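Side-chain contacts in acyl-CoA dehydrogenase family protein (Porphyromonas gingivalis, PDB 2OKU), which probably oxidises acyl-CoA thioesters with FAD as cofactor, this chain being its helical C-terminal domain: residues Ile6-Thr10 against Thr11-Ile15; Glu30-Pro33 against Met34-Leu38; Ser90-Gln93 against Ser94-Tyr98. One frame throughout, in Å; residues are numbered along the deposited sequence.

Contact 1 of 3, residues Ile6-Thr10 against Thr11-Ile15; sequences IRHIT and TGTYI
The carbonyl oxygen of His8 is gripped by three protein donors and a water. Thr13 N comes in the carbonyl plane at 3.0 Å from His8 O, with a nearly straight N-H...O angle of 164°. Gly12 N, also 3.0 Å from His8 O, and the hydroxyl Thr13 OG1, at 3.3 Å, approach from opposite sides of that plane, well out of it; the water also accepts from Tyr14 N. The hydroxyl gets there because Thr13 OG1 sits between its own backbone N and carbonyl carbon (chi1 63°), which points it back at His8 O and CB. This is a Schellman motif: helix 7-11 ends here, and Gly12 is its C-prime residue. Its positive phi would press a beta carbon against the preceding carbonyl oxygen, so glycine suits the place, and helix 13-22 can start at once. One turn back, Thr11 N donates to Arg7 O at 2.9 Å, while a water joins the hydroxyls of Thr10 and Thr11. On the side that faces the second subunit Tyr14 lies alongside His8, ring rim to ring rim, with Tyr14 CE2 3.8 Å from His8 CD2 and the planes 52° apart. The methyl Ile9 CD1 meets the edge of the tyrosine ring, 3.9 Å from Tyr14 CD2, while Ile9 CG1 lies above one face of the imidazole, toward its rim. Both polar ends reach another chain: His8 NE2 and Tyr14 OH hydrogen-bond to the same carboxylate oxygen, OD2 of Asp88 of the second subunit, whose Phe91 stacks with Tyr14.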
loop_
_atom_site.group_PDB
_atom_site.type_symbol
_atom_site.label_atom_id
_atom_site.label_comp_id
_atom_site.label_asym_id
_atom_site.label_seq_id
_atom_site.Cartn_x
_atom_site.Cartn_y
_atom_site.Cartn_z
ATOM N N ILE A 6 18.734 2.078 -9.787
ATOM C CA ILE A 6 18.406 1.710 -8.400
ATOM C C ILE A 6 19.498 2.061 -7.371
ATOM O O ILE A 6 19.480 1.560 -6.273
ATOM C CB ILE A 6 17.927 0.209 -8.238
ATOM C CG1 ILE A 6 19.055 -0.809 -8.213
ATOM C CG2 ILE A 6 16.875 -0.181 -9.281
ATOM C CD1 ILE A 6 18.605 -2.106 -7.466
ATOM N N ARG A 7 20.414 2.965 -7.712
ATOM C CA ARG A 7 21.489 3.314 -6.786
ATOM C C ARG A 7 20.982 3.777 -5.409
ATOM O O ARG A 7 21.591 3.510 -4.361
ATOM C CB ARG A 7 22.361 4.392 -7.416
ATOM C CG ARG A 7 23.744 4.280 -7.037
ATOM C CD ARG A 7 24.543 5.472 -7.535
ATOM N NE ARG A 7 25.828 5.555 -6.856
ATOM C CZ ARG A 7 26.956 5.020 -7.327
ATOM N NH1 ARG A 7 26.974 4.374 -8.496
ATOM N NH2 ARG A 7 28.086 5.153 -6.642
ATOM N N HIS A 8 19.860 4.491 -5.413
ATOM C CA HIS A 8 19.243 4.993 -4.174
ATOM C C HIS A 8 18.660 3.835 -3.330
ATOM O O HIS A 8 18.664 3.882 -2.098
ATOM C CB HIS A 8 18.192 6.074 -4.500
ATOM C CG HIS A 8 17.007 5.564 -5.277
ATOM N ND1 HIS A 8 17.132 4.850 -6.449
ATOM C CD2 HIS A 8 15.676 5.706 -5.059
ATOM C CE1 HIS A 8 15.923 4.555 -6.906
ATOM N NE2 HIS A 8 15.022 5.052 -6.075
ATOM N N ILE A 9 18.228 2.767 -4.000
ATOM C CA ILE A 9 17.776 1.527 -3.349
ATOM C C ILE A 9 18.927 0.749 -2.702
ATOM O O ILE A 9 18.861 0.400 -1.507
ATOM C CB ILE A 9 17.032 0.593 -4.368
ATOM C CG1 ILE A 9 15.858 1.336 -5.013
ATOM C CG2 ILE A 9 16.665 -0.797 -3.712
ATOM C CD1 ILE A 9 14.765 1.829 -4.059
ATOM N N THR A 10 19.994 0.498 -3.450
ATOM C CA THR A 10 21.118 -0.215 -2.895
ATOM C C THR A 10 21.779 0.581 -1.778
ATOM O O THR A 10 22.214 0.002 -0.778
ATOM C CB THR A 10 22.127 -0.640 -3.973
ATOM O OG1 THR A 10 22.506 0.482 -4.766
ATOM C CG2 THR A 10 21.489 -1.699 -4.866
ATOM N N THR A 11 21.815 1.910 -1.916
ATOM C CA THR A 11 22.408 2.747 -0.876
ATOM C C THR A 11 21.523 2.850 0.367
ATOM O O THR A 11 22.028 2.936 1.501
ATOM C CB THR A 11 22.823 4.137 -1.408
ATOM O OG1 THR A 11 23.928 3.960 -2.292
ATOM C CG2 THR A 11 23.268 5.071 -0.261
ATOM N N GLY A 12 20.217 2.790 0.176
ATOM C CA GLY A 12 19.275 2.792 1.268
ATOM C C GLY A 12 18.743 4.163 1.644
ATOM O O GLY A 12 18.556 4.458 2.822
ATOM N N THR A 13 18.489 5.009 0.654
ATOM C CA THR A 13 17.906 6.322 0.932
ATOM C C THR A 13 16.500 6.231 1.565
ATOM O O THR A 13 16.171 7.015 2.466
ATOM C CB THR A 13 17.842 7.188 -0.349
ATOM O OG1 THR A 13 16.988 6.564 -1.293
ATOM C CG2 THR A 13 19.253 7.408 -0.981
ATOM N N TYR A 14 15.680 5.263 1.139
ATOM C CA TYR A 14 14.374 5.076 1.778
ATOM C C TYR A 14 14.480 4.467 3.167
ATOM O O TYR A 14 13.672 4.768 4.047
ATOM C CB TYR A 14 13.465 4.176 0.961
ATOM C CG TYR A 14 12.896 4.779 -0.282
ATOM C CD1 TYR A 14 11.850 5.700 -0.213
ATOM C CD2 TYR A 14 13.370 4.421 -1.538
ATOM C CE1 TYR A 14 11.290 6.237 -1.370
ATOM C CE2 TYR A 14 12.825 4.951 -2.693
ATOM C CZ TYR A 14 11.786 5.848 -2.607
ATOM O OH TYR A 14 11.246 6.368 -3.767
ATOM N N ILE A 15 15.456 3.592 3.342
ATOM C CA ILE A 15 15.753 3.004 4.653
ATOM C C ILE A 15 16.084 4.123 5.652
ATOM O O ILE A 15 15.597 4.123 6.795
ATOM C CB ILE A 15 16.927 1.975 4.540
ATOM C CG1 ILE A 15 16.623 0.829 3.538
ATOM C CG2 ILE A 15 17.345 1.422 5.954
ATOM C CD1 ILE A 15 15.318 0.173 3.696
HETATM O O HOH W 1 16.292 2.995 -0.520
HETATM O O HOH W 2 24.754 1.587 -3.776
#

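Contact 2 of 3, residues Glu30-Pro33 against Met34-Leu38; sequences ELQP and MKEAL
Side chains three and four residues apart meet here in the first turns of helix 32-53, one of the long helices of the bundle that forms the C-terminal domain of acyl-CoA dehydrogenases. The i to i+4 ladder is regular from the start: Lys35 N donates to Leu31 O, Glu36 N to Gln32 O and Ala37 N to Pro33 O. Proline suits the first turn of the helix, where backbone N-H groups have no helical carbonyl four residues back to bond. A water bridges the entry, donating to Glu30 O and accepting from Met34 N. Toward the bundle, Leu31 and Met34, a selenomethionine, lie side by side and point the same way, Leu31 CD1 4.2 Å from Met34 SE. Met34 is extended throughout, CG anti to the backbone N (chi1 -179°), and this long unbranched apolar chain carries its end onto Ala95 of helix 92-115. Gln32 works on the outer side, where an amide can both give and take. A second water donates to Gln32 OE1, at 2.9 Å, and accepts from Lys35 NZ, at 2.8 Å; that ammonium also bonds to Thr25 O. The aliphatic shaft of Lys35 meanwhile packs on Met82 of helix 58-87. The other end of the amide turns to Glu36 because the Gln32 chain bends at chi2 (64°). Gln32 NE2 gives a nearly straight bond of 3.0 Å to Glu36 OE2, leaving within the amide plane but reaching the oxygen on its anti side and well out of the carboxylate plane, with amide and carboxylate planes 72° apart.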
loop_
_atom_site.group_PDB
_atom_site.type_symbol
_atom_site.label_atom_id
_atom_site.label_comp_id
_atom_site.label_asym_id
_atom_site.label_seq_id
_atom_site.Cartn_x
_atom_site.Cartn_y
_atom_site.Cartn_z
ATOM N N GLU A 30 -2.276 1.471 19.857
ATOM C CA GLU A 30 -2.953 0.601 18.901
ATOM C C GLU A 30 -2.201 0.425 17.589
ATOM O O GLU A 30 -2.366 -0.591 16.920
ATOM C CB GLU A 30 -4.363 1.111 18.624
ATOM C CG GLU A 30 -4.426 2.513 18.035
ATOM C CD GLU A 30 -5.508 3.377 18.663
ATOM O OE1 GLU A 30 -6.127 2.920 19.644
ATOM O OE2 GLU A 30 -5.722 4.515 18.182
ATOM N N LEU A 31 -1.365 1.407 17.241
ATOM C CA LEU A 31 -0.583 1.356 15.998
ATOM C C LEU A 31 0.886 0.966 16.257
ATOM O O LEU A 31 1.674 0.722 15.318
ATOM C CB LEU A 31 -0.700 2.733 15.316
ATOM C CG LEU A 31 -0.717 2.827 13.811
ATOM C CD1 LEU A 31 -1.679 1.814 13.155
ATOM C CD2 LEU A 31 -1.011 4.298 13.382
ATOM N N GLN A 32 1.268 0.898 17.526
ATOM C CA GLN A 32 2.638 0.579 17.884
ATOM C C GLN A 32 3.106 -0.789 17.333
ATOM O O GLN A 32 4.217 -0.899 16.831
ATOM C CB GLN A 32 2.846 0.700 19.399
ATOM C CG GLN A 32 4.281 0.502 19.886
ATOM C CD GLN A 32 5.259 1.556 19.369
ATOM O OE1 GLN A 32 4.894 2.710 19.197
ATOM N NE2 GLN A 32 6.508 1.154 19.130
ATOM N N PRO A 33 2.266 -1.839 17.429
ATOM C CA PRO A 33 2.704 -3.105 16.821
ATOM C C PRO A 33 2.989 -2.988 15.326
ATOM O O PRO A 33 3.990 -3.546 14.848
ATOM C CB PRO A 33 1.533 -4.063 17.112
ATOM C CG PRO A 33 0.923 -3.499 18.393
ATOM C CD PRO A 33 0.983 -1.995 18.142
HETATM N N MSE A 34 2.161 -2.237 14.601
HETATM C CA MSE A 34 2.409 -2.039 13.195
HETATM C C MSE A 34 3.722 -1.300 12.969
HETATM O O MSE A 34 4.482 -1.671 12.088
HETATM C CB MSE A 34 1.274 -1.299 12.482
HETATM C CG MSE A 34 1.559 -1.137 10.998
HETATM SE SE MSE A 34 -0.055 -0.456 10.057
HETATM C CE MSE A 34 0.630 -0.691 8.200
ATOM N N LYS A 35 3.992 -0.272 13.772
ATOM C CA LYS A 35 5.247 0.462 13.666
ATOM C C LYS A 35 6.475 -0.464 13.858
ATOM O O LYS A 35 7.457 -0.395 13.099
ATOM C CB LYS A 35 5.248 1.623 14.660
ATOM C CG LYS A 35 6.481 2.450 14.646
ATOM C CD LYS A 35 6.270 3.709 15.492
ATOM C CE LYS A 35 7.494 4.486 15.599
ATOM N NZ LYS A 35 7.382 5.572 16.614
ATOM N N GLU A 36 6.403 -1.350 14.848
ATOM C CA GLU A 36 7.470 -2.297 15.120
ATOM C C GLU A 36 7.610 -3.343 13.999
ATOM O O GLU A 36 8.732 -3.690 13.616
ATOM C CB GLU A 36 7.264 -2.967 16.485
ATOM C CG GLU A 36 7.421 -1.948 17.624
ATOM C CD GLU A 36 7.015 -2.460 19.010
ATOM O OE1 GLU A 36 6.569 -3.624 19.133
ATOM O OE2 GLU A 36 7.143 -1.669 19.977
ATOM N N ALA A 37 6.493 -3.815 13.465
ATOM C CA ALA A 37 6.531 -4.754 12.320
ATOM C C ALA A 37 7.178 -4.111 11.083
ATOM O O ALA A 37 7.963 -4.744 10.380
ATOM C CB ALA A 37 5.126 -5.236 11.981
ATOM N N LEU A 38 6.852 -2.839 10.835
ATOM C CA LEU A 38 7.442 -2.108 9.721
ATOM C C LEU A 38 8.936 -1.904 9.896
ATOM O O LEU A 38 9.664 -1.924 8.925
ATOM C CB LEU A 38 6.759 -0.759 9.535
ATOM C CG LEU A 38 5.342 -0.876 8.978
ATOM C CD1 LEU A 38 4.610 0.446 9.179
ATOM C CD2 LEU A 38 5.366 -1.287 7.527
HETATM O O HOH W 3 -0.995 -1.918 15.085
HETATM O O HOH W 4 5.425 5.494 18.664
#

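Contact 3 of 3, residues Ser90-Gln93 against Ser94-Tyr98; sequences SFRQ and SAEVY
The charged interaction joins Arg92 and Glu96, one helical turn apart, in a salt bridge of 3.0 Å from Arg92 NH1 to Glu96 OE2. The two side chains run alongside each other, which also sets Arg92 CG 3.3 Å from Glu96 OE2. The carboxylate oxygen lies at the edge of the guanidinium, near its plane, while the donor comes to the syn side of Glu96 OE2 and 27° out of the carboxylate plane. A bend at chi3 of Arg92 (63°) turns the guanidinium toward Glu96. Arginine suits the place because it can serve two acids at once: its NE makes a salt bridge with Asp89. Bonds from NE and NH1 to two acids probably limit the rotation of the group.

Among the backbone bonds, Ala95 N donates to Phe91 O at 2.9 Å, Glu96 N to Arg92 O and Val97 N to Gln93 O. They form the first turns of helix 92-115, the last long helix of the C-terminal domain's bundle, and one face of it lies in the dimer interface. Water extends this network at the entry, accepting from Ser94 N at 3.0 Å and donating to Ser90 O at 2.8 Å.

Packing contacts follow from residue size. Small Ala95 lets the helix lie close to Ala85 of helix 58-87. Ser94, equally compact, packs on Ala73 of the second subunit. The large ring of Tyr98 reaches further into that subunit, meeting its Phe77 and Tyr101 edge-to-face, and Tyr98 OH hydrogen-bonds to ND1 of His74 of the same neighbour.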
loop_
_atom_site.group_PDB
_atom_site.type_symbol
_atom_site.label_atom_id
_atom_site.label_comp_id
_atom_site.label_asym_id
_atom_site.label_seq_id
_atom_site.Cartn_x
_atom_site.Cartn_y
_atom_site.Cartn_z
ATOM N N SER A 90 -9.808 4.847 11.772
ATOM C CA SER A 90 -10.761 4.065 10.986
ATOM C C SER A 90 -10.066 3.164 9.969
ATOM O O SER A 90 -10.599 2.115 9.613
ATOM C CB SER A 90 -11.729 4.975 10.226
ATOM O OG SER A 90 -12.404 5.838 11.142
ATOM N N PHE A 91 -8.894 3.598 9.506
ATOM C CA PHE A 91 -8.116 2.864 8.512
ATOM C C PHE A 91 -7.123 1.844 9.090
ATOM O O PHE A 91 -6.451 1.147 8.322
ATOM C CB PHE A 91 -7.375 3.834 7.615
ATOM C CG PHE A 91 -8.267 4.634 6.715
ATOM C CD1 PHE A 91 -9.413 4.087 6.152
ATOM C CD2 PHE A 91 -7.963 5.948 6.437
ATOM C CE1 PHE A 91 -10.227 4.844 5.315
ATOM C CE2 PHE A 91 -8.790 6.704 5.609
ATOM C CZ PHE A 91 -9.909 6.144 5.056
ATOM N N ARG A 92 -7.051 1.730 10.417
ATOM C CA ARG A 92 -6.086 0.832 11.040
ATOM C C ARG A 92 -6.270 -0.635 10.634
ATOM O O ARG A 92 -5.290 -1.290 10.271
ATOM C CB ARG A 92 -6.118 0.953 12.562
ATOM C CG ARG A 92 -5.134 -0.001 13.237
ATOM C CD ARG A 92 -4.917 0.343 14.677
ATOM N NE ARG A 92 -6.119 0.241 15.498
ATOM C CZ ARG A 92 -6.551 -0.874 16.089
ATOM N NH1 ARG A 92 -5.950 -2.037 15.914
ATOM N NH2 ARG A 92 -7.611 -0.828 16.859
ATOM N N GLN A 93 -7.497 -1.149 10.687
ATOM C CA GLN A 93 -7.748 -2.571 10.334
ATOM C C GLN A 93 -7.306 -2.858 8.885
ATOM O O GLN A 93 -6.613 -3.842 8.615
ATOM C CB GLN A 93 -9.225 -2.929 10.538
ATOM C CG GLN A 93 -9.604 -4.339 10.158
ATOM C CD GLN A 93 -10.909 -4.798 10.790
ATOM O OE1 GLN A 93 -11.750 -3.974 11.189
ATOM N NE2 GLN A 93 -11.091 -6.127 10.894
ATOM N N SER A 94 -7.669 -1.966 7.976
ATOM C CA SER A 94 -7.281 -2.109 6.580
ATOM C C SER A 94 -5.757 -2.065 6.435
ATOM O O SER A 94 -5.173 -2.871 5.697
ATOM C CB SER A 94 -7.887 -0.994 5.720
ATOM O OG SER A 94 -9.305 -1.080 5.692
ATOM N N ALA A 95 -5.123 -1.119 7.127
ATOM C CA ALA A 95 -3.670 -0.986 7.076
ATOM C C ALA A 95 -2.986 -2.261 7.576
ATOM O O ALA A 95 -1.976 -2.688 7.027
ATOM C CB ALA A 95 -3.196 0.233 7.885
ATOM N N GLU A 96 -3.542 -2.841 8.630
ATOM C CA GLU A 96 -3.010 -4.067 9.188
ATOM C C GLU A 96 -3.094 -5.216 8.163
ATOM O O GLU A 96 -2.177 -6.011 8.066
ATOM C CB GLU A 96 -3.712 -4.419 10.506
ATOM C CG GLU A 96 -3.275 -3.507 11.661
ATOM C CD GLU A 96 -4.075 -3.735 12.940
ATOM O OE1 GLU A 96 -4.879 -4.708 12.992
ATOM O OE2 GLU A 96 -3.902 -2.961 13.904
ATOM N N VAL A 97 -4.176 -5.291 7.392
ATOM C CA VAL A 97 -4.252 -6.325 6.359
ATOM C C VAL A 97 -3.231 -6.087 5.222
ATOM O O VAL A 97 -2.582 -7.043 4.755
ATOM C CB VAL A 97 -5.694 -6.482 5.840
ATOM C CG1 VAL A 97 -5.746 -7.494 4.668
ATOM C CG2 VAL A 97 -6.597 -6.947 6.999
ATOM N N TYR A 98 -3.070 -4.831 4.780
ATOM C CA TYR A 98 -2.029 -4.497 3.816
ATOM C C TYR A 98 -0.636 -4.852 4.369
ATOM O O TYR A 98 0.203 -5.300 3.623
ATOM C CB TYR A 98 -2.062 -3.023 3.384
ATOM C CG TYR A 98 -3.019 -2.714 2.220
ATOM C CD1 TYR A 98 -4.415 -2.774 2.386
ATOM C CD2 TYR A 98 -2.527 -2.405 0.961
ATOM C CE1 TYR A 98 -5.268 -2.500 1.338
ATOM C CE2 TYR A 98 -3.371 -2.137 -0.088
ATOM C CZ TYR A 98 -4.738 -2.169 0.102
ATOM O OH TYR A 98 -5.553 -1.918 -0.976
HETATM O O HOH W 5 -10.133 -0.263 8.207
HETATM O O HOH W 6 -7.037 -6.199 10.925
#

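How the contacts relate
Contacts 2 and 3 are neighbours, their centres 11 Å apart on the same side of the chain's centre, where the starts of helices 32-53 and 92-115 lie together. They touch through Met34 CE, 3.5 Å from Ala95 O, and through Leu31 CD1, 3.9 Å from Arg92 CD. Contact 1 lies on the opposite side of the chain's centre, about 23 Å from contact 2 and 27 Å from contact 3 between centres. Yet the dimer brings contacts 1 and 3 together: residues 6-15 of one subunit meet the region of Asp88, Ser90 and Phe91 of the other. Contact 2 touches no other chain of the assembly.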